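Local coordinates for pheromone cOB1/lipoprotein, YaeC family (PDB 4EF1) that binds selenomethionine between its two lobes and, as a lipid-tethered methionine-binding protein, probably delivers methionine to an importer in the membrane, at residues K23-K28 / K227-W232; G79-E84 / K219-L224; T163-E168 / V173-N178. All coordinates share one frame; numbering follows the deposited sequence. Where two conformers were deposited one is given.

Contact 1 of 3, residues K23-K28 / K227-W232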
loop_
_atom_site.group_PDB
_atom_site.type_symbol
_atom_site.label_atom_id
_atom_site.label_comp_id
_atom_site.label_asym_id
_atom_site.label_seq_id
_atom_site.Cartn_x
_atom_site.Cartn_y
_atom_site.Cartn_z
ATOM N N LYS A 23 -13.794 -15.141 -6.252
ATOM C CA LYS A 23 -15.234 -15.432 -5.959
ATOM C C LYS A 23 -15.648 -16.898 -6.226
ATOM O O LYS A 23 -16.262 -17.505 -5.382
ATOM C CB LYS A 23 -16.197 -14.513 -6.698
ATOM C CG LYS A 23 -16.237 -13.086 -6.195
ATOM C CD LYS A 23 -17.318 -12.316 -6.914
ATOM C CE LYS A 23 -17.392 -10.878 -6.470
ATOM N NZ LYS A 23 -18.395 -10.169 -7.269
ATOM N N PRO A 24 -15.286 -17.456 -7.385
ATOM C CA PRO A 24 -15.680 -18.880 -7.614
ATOM C C PRO A 24 -15.061 -19.870 -6.600
ATOM O O PRO A 24 -15.705 -20.849 -6.230
ATOM C CB PRO A 24 -15.191 -19.166 -9.036
ATOM C CG PRO A 24 -14.947 -17.828 -9.655
ATOM C CD PRO A 24 -14.600 -16.881 -8.543
ATOM N N LEU A 25 -13.840 -19.586 -6.132
ATOM C CA LEU A 25 -13.188 -20.416 -5.092
ATOM C C LEU A 25 -13.908 -20.307 -3.751
ATOM O O LEU A 25 -14.137 -21.307 -3.078
ATOM C CB LEU A 25 -11.697 -20.043 -4.941
ATOM C CG LEU A 25 -10.791 -20.484 -6.084
ATOM C CD1 LEU A 25 -9.531 -19.621 -6.173
ATOM C CD2 LEU A 25 -10.490 -21.964 -5.885
ATOM N N LEU A 26 -14.252 -19.078 -3.357
ATOM C CA LEU A 26 -15.009 -18.866 -2.131
ATOM C C LEU A 26 -16.399 -19.472 -2.218
ATOM O O LEU A 26 -16.909 -19.929 -1.214
ATOM C CB LEU A 26 -15.117 -17.379 -1.749
ATOM C CG LEU A 26 -14.053 -16.867 -0.801
ATOM C CD1 LEU A 26 -14.257 -17.476 0.568
ATOM C CD2 LEU A 26 -12.671 -17.232 -1.325
ATOM N N GLU A 27 -16.998 -19.453 -3.410
ATOM C CA GLU A 27 -18.330 -20.046 -3.612
ATOM C C GLU A 27 -18.276 -21.565 -3.310
ATOM O O GLU A 27 -19.157 -22.098 -2.655
ATOM C CB GLU A 27 -18.863 -19.730 -5.022
ATOM C CG GLU A 27 -20.291 -20.202 -5.290
ATOM C CD GLU A 27 -20.406 -21.669 -5.733
ATOM O OE1 GLU A 27 -19.491 -22.175 -6.416
ATOM O OE2 GLU A 27 -21.432 -22.323 -5.415
ATOM N N LYS A 28 -17.200 -22.222 -3.720
ATOM C CA LYS A 28 -16.974 -23.627 -3.387
ATOM C C LYS A 28 -16.814 -23.889 -1.899
ATOM O O LYS A 28 -17.054 -24.994 -1.468
ATOM C CB LYS A 28 -15.776 -24.190 -4.155
ATOM C CG LYS A 28 -16.018 -24.185 -5.670
ATOM C CD LYS A 28 -16.835 -25.382 -6.115
ATOM C CE LYS A 28 -17.049 -25.394 -7.628
ATOM N NZ LYS A 28 -17.584 -26.701 -8.120
ATOM N N LYS A 227 -1.639 -21.363 -3.254
ATOM C CA LYS A 227 -0.620 -21.350 -4.295
ATOM C C LYS A 227 -1.183 -20.915 -5.657
ATOM O O LYS A 227 -0.569 -20.089 -6.310
ATOM C CB LYS A 227 0.056 -22.732 -4.424
ATOM C CG LYS A 227 1.128 -22.854 -5.511
ATOM C CD LYS A 227 1.572 -24.285 -5.715
ATOM C CE LYS A 227 2.643 -24.413 -6.826
ATOM N NZ LYS A 227 3.874 -23.610 -6.591
ATOM N N GLU A 228 -2.341 -21.469 -6.057
ATOM C CA GLU A 228 -2.924 -21.142 -7.386
ATOM C C GLU A 228 -3.271 -19.620 -7.465
ATOM O O GLU A 228 -3.032 -19.006 -8.479
ATOM C CB GLU A 228 -4.150 -22.022 -7.714
ATOM C CG GLU A 228 -5.394 -21.654 -6.894
ATOM C CD GLU A 228 -6.460 -22.730 -6.801
ATOM O OE1 GLU A 228 -7.212 -22.939 -7.776
ATOM O OE2 GLU A 228 -6.601 -23.307 -5.707
ATOM N N VAL A 229 -3.736 -19.020 -6.372
ATOM C CA VAL A 229 -4.082 -17.591 -6.375
ATOM C C VAL A 229 -2.806 -16.748 -6.356
ATOM O O VAL A 229 -2.689 -15.802 -7.113
ATOM C CB VAL A 229 -5.051 -17.218 -5.217
ATOM C CG1 VAL A 229 -5.266 -15.718 -5.147
ATOM C CG2 VAL A 229 -6.373 -18.001 -5.325
ATOM N N GLN A 230 -1.836 -17.098 -5.512
ATOM C CA GLN A 230 -0.554 -16.376 -5.477
ATOM C C GLN A 230 0.150 -16.368 -6.852
ATOM O O GLN A 230 0.653 -15.341 -7.271
ATOM C CB GLN A 230 0.341 -16.999 -4.407
ATOM C CG GLN A 230 -0.235 -16.781 -3.000
ATOM C CD GLN A 230 0.742 -17.175 -1.924
ATOM O OE1 GLN A 230 1.413 -18.167 -2.037
ATOM N NE2 GLN A 230 0.830 -16.395 -0.908
ATOM N N ASP A 231 0.152 -17.502 -7.541
ATOM C CA ASP A 231 0.746 -17.593 -8.905
ATOM C C ASP A 231 0.006 -16.676 -9.884
ATOM O O ASP A 231 0.630 -16.010 -10.707
ATOM C CB ASP A 231 0.751 -19.024 -9.403
ATOM C CG ASP A 231 1.713 -19.910 -8.630
ATOM O OD1 ASP A 231 2.430 -19.367 -7.778
ATOM O OD2 ASP A 231 1.745 -21.136 -8.846
ATOM N N TRP A 232 -1.318 -16.664 -9.813
ATOM C CA TRP A 232 -2.117 -15.783 -10.674
ATOM C C TRP A 232 -1.767 -14.335 -10.439
ATOM O O TRP A 232 -1.502 -13.580 -11.380
ATOM C CB TRP A 232 -3.593 -16.093 -10.479
ATOM C CG TRP A 232 -4.475 -15.216 -11.292
ATOM C CD1 TRP A 232 -4.909 -15.409 -12.609
ATOM C CD2 TRP A 232 -5.035 -13.934 -10.883
ATOM N NE1 TRP A 232 -5.695 -14.366 -13.012
ATOM C CE2 TRP A 232 -5.810 -13.444 -12.024
ATOM C CE3 TRP A 232 -4.995 -13.173 -9.710
ATOM C CZ2 TRP A 232 -6.515 -12.249 -11.974
ATOM C CZ3 TRP A 232 -5.696 -11.944 -9.681
ATOM C CH2 TRP A 232 -6.453 -11.512 -10.779
#

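Contact 2 of 3, residues G79-E84 / K219-L224. With MSE (selenomethionine), chain C.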
loop_
_atom_site.group_PDB
_atom_site.type_symbol
_atom_site.label_atom_id
_atom_site.label_comp_id
_atom_site.label_asym_id
_atom_site.label_seq_id
_atom_site.Cartn_x
_atom_site.Cartn_y
_atom_site.Cartn_z
ATOM N N GLY A 79 -4.880 -10.902 8.640
ATOM C CA GLY A 79 -3.731 -11.550 8.001
ATOM C C GLY A 79 -3.219 -10.778 6.798
ATOM O O GLY A 79 -3.985 -10.203 6.056
ATOM N N ALA A 80 -1.899 -10.789 6.616
ATOM C CA ALA A 80 -1.256 -10.150 5.463
ATOM C C ALA A 80 -1.481 -11.021 4.225
ATOM O O ALA A 80 -1.351 -12.267 4.285
ATOM C CB ALA A 80 0.225 -10.011 5.701
ATOM N N ILE A 81 -1.706 -10.363 3.106
ATOM C CA ILE A 81 -1.954 -11.034 1.827
ATOM C C ILE A 81 -0.879 -10.761 0.763
ATOM O O ILE A 81 -0.459 -11.662 0.054
ATOM C CB ILE A 81 -3.300 -10.640 1.284
ATOM C CG1 ILE A 81 -4.407 -10.876 2.293
ATOM C CG2 ILE A 81 -3.595 -11.395 -0.017
ATOM C CD1 ILE A 81 -4.563 -12.282 2.841
ATOM N N HIS A 82 -0.413 -9.526 0.665
ATOM C CA HIS A 82 0.574 -9.141 -0.356
ATOM C C HIS A 82 1.315 -7.864 -0.064
ATOM O O HIS A 82 0.839 -7.042 0.676
ATOM C CB HIS A 82 -0.105 -9.002 -1.715
ATOM C CG HIS A 82 -0.886 -7.713 -1.899
ATOM N ND1 HIS A 82 -2.203 -7.627 -1.678
ATOM C CD2 HIS A 82 -0.486 -6.470 -2.361
ATOM C CE1 HIS A 82 -2.630 -6.422 -1.974
ATOM N NE2 HIS A 82 -1.568 -5.687 -2.376
ATOM N N LEU A 83 2.450 -7.682 -0.758
ATOM C CA LEU A 83 3.320 -6.488 -0.684
ATOM C C LEU A 83 3.243 -5.716 -2.007
ATOM O O LEU A 83 3.058 -6.314 -3.116
ATOM C CB LEU A 83 4.793 -6.911 -0.512
ATOM C CG LEU A 83 5.187 -7.997 0.477
ATOM C CD1 LEU A 83 6.697 -8.229 0.530
ATOM C CD2 LEU A 83 4.635 -7.653 1.856
ATOM N N GLU A 84 3.412 -4.397 -1.904
ATOM C CA GLU A 84 3.480 -3.503 -3.062
ATOM C C GLU A 84 4.732 -2.602 -2.919
ATOM O O GLU A 84 4.616 -1.462 -2.425
ATOM C CB GLU A 84 2.249 -2.594 -3.073
ATOM C CG GLU A 84 0.970 -3.304 -3.327
ATOM C CD GLU A 84 -0.227 -2.365 -3.382
ATOM O OE1 GLU A 84 -0.098 -1.082 -3.449
ATOM O OE2 GLU A 84 -1.315 -2.956 -3.350
ATOM N N LYS A 219 -11.544 -18.349 5.791
ATOM C CA LYS A 219 -11.630 -19.044 4.485
ATOM C C LYS A 219 -11.077 -18.149 3.379
ATOM O O LYS A 219 -10.328 -18.610 2.514
ATOM C CB LYS A 219 -13.089 -19.437 4.172
ATOM C CG LYS A 219 -13.570 -20.702 4.874
ATOM C CD LYS A 219 -15.057 -20.902 4.657
ATOM C CE LYS A 219 -15.548 -22.065 5.457
ATOM N NZ LYS A 219 -16.962 -22.289 5.062
ATOM N N LEU A 220 -11.456 -16.871 3.431
ATOM C CA LEU A 220 -10.978 -15.862 2.494
ATOM C C LEU A 220 -9.499 -15.694 2.549
ATOM O O LEU A 220 -8.857 -15.708 1.528
ATOM C CB LEU A 220 -11.627 -14.496 2.729
ATOM C CG LEU A 220 -11.150 -13.320 1.853
ATOM C CD1 LEU A 220 -11.339 -13.569 0.360
ATOM C CD2 LEU A 220 -11.941 -12.121 2.314
ATOM N N VAL A 221 -8.949 -15.520 3.745
ATOM C CA VAL A 221 -7.495 -15.386 3.883
ATOM C C VAL A 221 -6.746 -16.589 3.322
ATOM O O VAL A 221 -5.721 -16.421 2.688
ATOM C CB VAL A 221 -7.065 -15.095 5.363
ATOM C CG1 VAL A 221 -5.536 -15.094 5.507
ATOM C CG2 VAL A 221 -7.647 -13.768 5.814
ATOM N N LYS A 222 -7.243 -17.803 3.589
ATOM C CA LYS A 222 -6.578 -19.007 3.144
ATOM C C LYS A 222 -6.616 -19.070 1.609
ATOM O O LYS A 222 -5.610 -19.421 1.003
ATOM C CB LYS A 222 -7.206 -20.280 3.718
ATOM C CG LYS A 222 -6.443 -21.568 3.338
ATOM C CD LYS A 222 -7.135 -22.798 3.891
ATOM C CE LYS A 222 -6.399 -24.079 3.615
ATOM N NZ LYS A 222 -7.036 -25.264 4.245
ATOM N N VAL A 223 -7.769 -18.725 1.014
ATOM C CA VAL A 223 -7.928 -18.797 -0.474
ATOM C C VAL A 223 -7.015 -17.754 -1.104
ATOM O O VAL A 223 -6.249 -18.064 -2.046
ATOM C CB VAL A 223 -9.393 -18.618 -0.902
ATOM C CG1 VAL A 223 -9.479 -18.310 -2.389
ATOM C CG2 VAL A 223 -10.213 -19.829 -0.514
ATOM N N LEU A 224 -6.974 -16.559 -0.522
ATOM C CA LEU A 224 -6.084 -15.501 -0.996
ATOM C C LEU A 224 -4.580 -15.837 -0.929
ATOM O O LEU A 224 -3.805 -15.345 -1.758
ATOM C CB LEU A 224 -6.357 -14.189 -0.273
ATOM C CG LEU A 224 -7.632 -13.453 -0.594
ATOM C CD1 LEU A 224 -7.781 -12.302 0.390
ATOM C CD2 LEU A 224 -7.642 -13.001 -2.070
HETATM N N MSE C 301 -1.713 -0.475 -1.294
HETATM C CA MSE C 301 -0.921 0.549 -0.503
HETATM C C MSE C 301 0.557 0.174 -0.354
HETATM O O MSE C 301 0.869 -0.993 -0.071
HETATM O OXT MSE C 301 1.451 1.059 -0.437
HETATM C CB MSE C 301 -1.547 0.827 0.863
HETATM C CG MSE C 301 -0.908 1.972 1.659
HETATM SE SE MSE C 301 -1.600 2.025 3.453
HETATM C CE MSE C 301 -3.471 2.598 3.086
HETATM O O HOH W 1 -1.411 -14.159 -1.333
#

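Contact 3 of 3, residues T163-E168 / V173-N178. With MSE (selenomethionine), chain C.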
loop_
_atom_site.group_PDB
_atom_site.type_symbol
_atom_site.label_atom_id
_atom_site.label_comp_id
_atom_site.label_asym_id
_atom_site.label_seq_id
_atom_site.Cartn_x
_atom_site.Cartn_y
_atom_site.Cartn_z
ATOM N N THR A 163 -1.595 12.423 -10.176
ATOM C CA THR A 163 -1.801 13.738 -10.812
ATOM C C THR A 163 -0.535 14.591 -10.760
ATOM O O THR A 163 -0.145 15.190 -11.761
ATOM C CB THR A 163 -2.999 14.461 -10.174
ATOM O OG1 THR A 163 -4.128 13.598 -10.314
ATOM C CG2 THR A 163 -3.288 15.824 -10.831
ATOM N N LEU A 164 0.089 14.648 -9.586
ATOM C CA LEU A 164 1.348 15.374 -9.430
ATOM C C LEU A 164 2.425 14.856 -10.420
ATOM O O LEU A 164 3.133 15.646 -11.048
ATOM C CB LEU A 164 1.846 15.291 -7.990
ATOM C CG LEU A 164 0.979 16.095 -7.003
ATOM C CD1 LEU A 164 1.385 15.831 -5.574
ATOM C CD2 LEU A 164 1.004 17.575 -7.314
ATOM N N TYR A 165 2.504 13.544 -10.552
ATOM C CA TYR A 165 3.414 12.918 -11.493
ATOM C C TYR A 165 3.092 13.328 -12.933
ATOM O O TYR A 165 3.997 13.759 -13.678
ATOM C CB TYR A 165 3.355 11.381 -11.341
ATOM C CG TYR A 165 3.917 10.615 -12.510
ATOM C CD1 TYR A 165 5.302 10.476 -12.682
ATOM C CD2 TYR A 165 3.063 10.047 -13.467
ATOM C CE1 TYR A 165 5.823 9.771 -13.777
ATOM C CE2 TYR A 165 3.568 9.359 -14.559
ATOM C CZ TYR A 165 4.949 9.232 -14.714
ATOM O OH TYR A 165 5.417 8.535 -15.766
ATOM N N ASP A 166 1.812 13.217 -13.301
ATOM C CA ASP A 166 1.371 13.537 -14.659
ATOM C C ASP A 166 1.605 15.048 -14.984
ATOM O O ASP A 166 2.033 15.374 -16.082
ATOM C CB ASP A 166 -0.067 13.057 -14.927
ATOM C CG ASP A 166 -0.338 12.829 -16.412
ATOM O OD1 ASP A 166 0.450 12.103 -17.062
ATOM O OD2 ASP A 166 -1.348 13.358 -16.927
ATOM N N ASN A 167 1.353 15.935 -14.020
ATOM C CA ASN A 167 1.574 17.375 -14.180
ATOM C C ASN A 167 3.056 17.786 -14.022
ATOM O O ASN A 167 3.376 18.959 -14.148
ATOM C CB ASN A 167 0.697 18.153 -13.177
ATOM C CG ASN A 167 -0.814 17.963 -13.431
ATOM O OD1 ASN A 167 -1.244 17.654 -14.548
ATOM N ND2 ASN A 167 -1.621 18.140 -12.385
ATOM N N GLU A 168 3.943 16.826 -13.738
ATOM C CA GLU A 168 5.372 17.056 -13.597
ATOM C C GLU A 168 5.698 18.073 -12.500
ATOM O O GLU A 168 6.489 18.973 -12.699
ATOM C CB GLU A 168 5.986 17.414 -14.937
ATOM C CG GLU A 168 5.737 16.310 -15.976
ATOM C CD GLU A 168 6.626 16.425 -17.194
ATOM O OE1 GLU A 168 7.860 16.300 -17.031
ATOM O OE2 GLU A 168 6.103 16.596 -18.313
ATOM N N VAL A 173 8.021 11.809 -7.552
ATOM C CA VAL A 173 6.776 11.627 -6.818
ATOM C C VAL A 173 6.714 10.172 -6.281
ATOM O O VAL A 173 6.912 9.249 -7.056
ATOM C CB VAL A 173 5.548 11.925 -7.742
ATOM C CG1 VAL A 173 4.209 11.855 -6.984
ATOM C CG2 VAL A 173 5.660 13.327 -8.374
ATOM N N LEU A 174 6.489 9.971 -4.971
ATOM C CA LEU A 174 6.199 8.606 -4.421
ATOM C C LEU A 174 4.710 8.267 -4.655
ATOM O O LEU A 174 3.850 8.999 -4.197
ATOM C CB LEU A 174 6.493 8.546 -2.919
ATOM C CG LEU A 174 6.604 7.152 -2.254
ATOM C CD1 LEU A 174 7.954 6.467 -2.580
ATOM C CD2 LEU A 174 6.398 7.292 -0.758
ATOM N N ILE A 175 4.420 7.195 -5.383
ATOM C CA ILE A 175 3.060 6.808 -5.719
ATOM C C ILE A 175 2.832 5.394 -5.166
ATOM O O ILE A 175 3.574 4.492 -5.524
ATOM C CB ILE A 175 2.808 6.780 -7.246
ATOM C CG1 ILE A 175 3.194 8.132 -7.908
ATOM C CG2 ILE A 175 1.372 6.383 -7.491
ATOM C CD1 ILE A 175 3.049 8.138 -9.412
ATOM N N ASN A 176 1.824 5.193 -4.300
ATOM C CA ASN A 176 1.526 3.836 -3.824
ATOM C C ASN A 176 1.169 2.993 -5.064
ATOM O O ASN A 176 0.479 3.452 -5.975
ATOM C CB ASN A 176 0.361 3.792 -2.805
ATOM C CG ASN A 176 0.619 4.605 -1.560
ATOM O OD1 ASN A 176 0.297 5.802 -1.523
ATOM N ND2 ASN A 176 1.117 3.957 -0.508
ATOM N N SER A 177 1.648 1.765 -5.104
ATOM C CA SER A 177 1.510 0.912 -6.306
ATOM C C SER A 177 0.091 0.643 -6.749
ATOM O O SER A 177 -0.139 0.513 -7.943
ATOM C CB SER A 177 2.266 -0.389 -6.144
ATOM O OG SER A 177 3.636 -0.133 -5.959
ATOM N N ASN A 178 -0.852 0.590 -5.804
ATOM C CA ASN A 178 -2.264 0.385 -6.155
ATOM C C ASN A 178 -2.739 1.473 -7.108
ATOM O O ASN A 178 -3.346 1.192 -8.146
ATOM C CB ASN A 178 -3.167 0.235 -4.905
ATOM C CG ASN A 178 -3.391 1.510 -4.154
ATOM O OD1 ASN A 178 -2.538 1.940 -3.389
ATOM N ND2 ASN A 178 -4.561 2.146 -4.385
HETATM N N MSE C 301 -1.713 -0.475 -1.294
HETATM C CA MSE C 301 -0.921 0.549 -0.503
HETATM C C MSE C 301 0.557 0.174 -0.354
HETATM O O MSE C 301 0.869 -0.993 -0.071
HETATM O OXT MSE C 301 1.451 1.059 -0.437
HETATM C CB MSE C 301 -1.547 0.827 0.863
HETATM C CG MSE C 301 -0.908 1.972 1.659
HETATM SE SE MSE C 301 -1.600 2.025 3.453
HETATM C CE MSE C 301 -3.471 2.598 3.086
#

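Contact 1 of 3, residues K23-K28 / K227-W232
Leu25 reaches from the last turns of helix 12-28 to the first turn of helix 227-236, and its two methyl groups meet quite different surroundings there. The tight side is the one where Leu25 CD1 lies 3.6 Å from Val229 CG2. The two side chains run past each other in opposite directions, so each methyl lies alongside the other residue. A beta-branched valine suits this position because CG2 stands beside the backbone N, and a short, already rigid side chain is enough to make the contact. The backbones stay well apart, with Leu25 CA 9.6 Å from Val229 CA. Val223 of helix 215-225 also packs on Leu25 and on Leu26. In this type II periplasmic-binding-protein fold helix 12-28 and the C-terminal helices pack together in one lobe, and the leucine is shared between them. Trp232, one turn further along helix 227-236, stacks its ring on His21 and joins the same two helices a second time. The loose side is made by Glu228. Its CG sits between the backbone N and the carbonyl carbon (chi1 73°), and the extended chain beyond brings the carboxylate up to the leucine from the opposite direction. Glu228 OE1 comes to 3.9 Å from Leu25 CD2, a van der Waals approach with no hydrogen bond. Glutamate is tolerable here because the residue is exposed: its carboxylate oxygens only graze the leucine methyl and can still be hydrated.

Contact 2 of 3, residues G79-E84 / K219-L224
A single water joins the two backbones by donating to both Leu224 O, at 2.7 Å, and Ile81 O, at 3.0 Å. It thereby links a carbonyl near the end of helix 215-225 with one on strand 75-83. Beside it the contact is entirely apolar. Ile81 CG2 rests 3.9 Å from Leu224 CB, the two side chains crossing at about a right angle, while Ile81 CD1 reaches Val221 CG1 at 4.0 Å. Because CG1 of Ile81 stands beside the backbone N (chi1 -54°), both branches of the isoleucine face the helix, and a beta-branched residue fills the groove between Val221 and Leu224, three residues apart on the helix. At Gly79 a CB would crowd Val221 CG1, and the backbone, with phi at 143°, would also press it against the preceding carbonyl, which makes glycine the natural residue here. This is helix-on-sheet packing in one lobe of a type II binding-protein fold: Ile81 and Leu224 share Ile205 of the adjoining strand 203-208. Ile81 and His82 both face Asn203 of that strand, forming a classic beta bulge. Just beyond, the chain runs to the ligand. His82 NE2 donates to Glu84 OE2 at 2.9 Å and an angle of 168°; the oxygen lies in the imidazole plane and is met on its anti side, slightly out of the carboxylate plane. Tyr57 OH bonds the other ring nitrogen, so the imidazole is fixed in rotation and positions the carboxylate as a second-shell residue. Glu84 OE1 accepts from the amino N of selenomethionine at 2.8 Å, a carboxylate well matched to an ammonium group.

Contact 3 of 3, residues T163-E168 / V173-N178
Tyr165 turns its CG anti to the backbone N (chi1 162°), and Ile175 stretches its chain straight out to CD1 (chi2 177°); between them these torsions bring the isoleucine methyl against CB of the tyrosine. Ile175 CD1 lies 3.8 Å from Tyr165 CB, the side chains crossing at about a right angle, and the ring itself leads away from the strand. Val173 works closer to the main chain: its CG2 sits 3.8 Å from Tyr165 N, and its CG1 is 4.3 Å from Leu164 CB. Valine suits its place by offering both methyls close to the main chain, isoleucine by a longer branch that carries CD1 on to Tyr165. Helix 161-166 is the crossover of a beta-alpha-beta unit, between the parallel strands 151-156 and 172-175, and it ends in a Schellman motif at Glu168. Past the strand the chain enters the ligand pocket. Asn176 ND2 donates to OXT of selenomethionine at 2.9 Å and 165°, while Asn178 OD1 takes a weak bond of 3.3 Å from its amino N and is also bonded by Tyr41 OH. With no hydrogen bond between them, apolar packing is what holds helix to strand across this contact, whereas the asparagine amides offer an N-H to the carboxylate and an oxygen to the amino group, a pairing that fits a zwitterionic amino acid.

From the N terminus, residues 23-28 meet partners almost 200 residues later, so contact 1 closes the longest loop. Within it, 79-84 opens a second loop that contact 2 closes at 219-224. Contact 3 lies inside both and closes a short loop of the chain, 163-168 with 173-178; no two loops cross. Contacts 1 and 2 adjoin through Val223, and both bind C-terminal helices to the lobe begun by the N-terminal segment. Contact 3 belongs to the other lobe, with its centre about 26 Å from that of contact 2. Contacts 2 and 3 nevertheless meet at the selenomethionine, where Asn178 N also makes a weak hydrogen bond to Glu84 OE1.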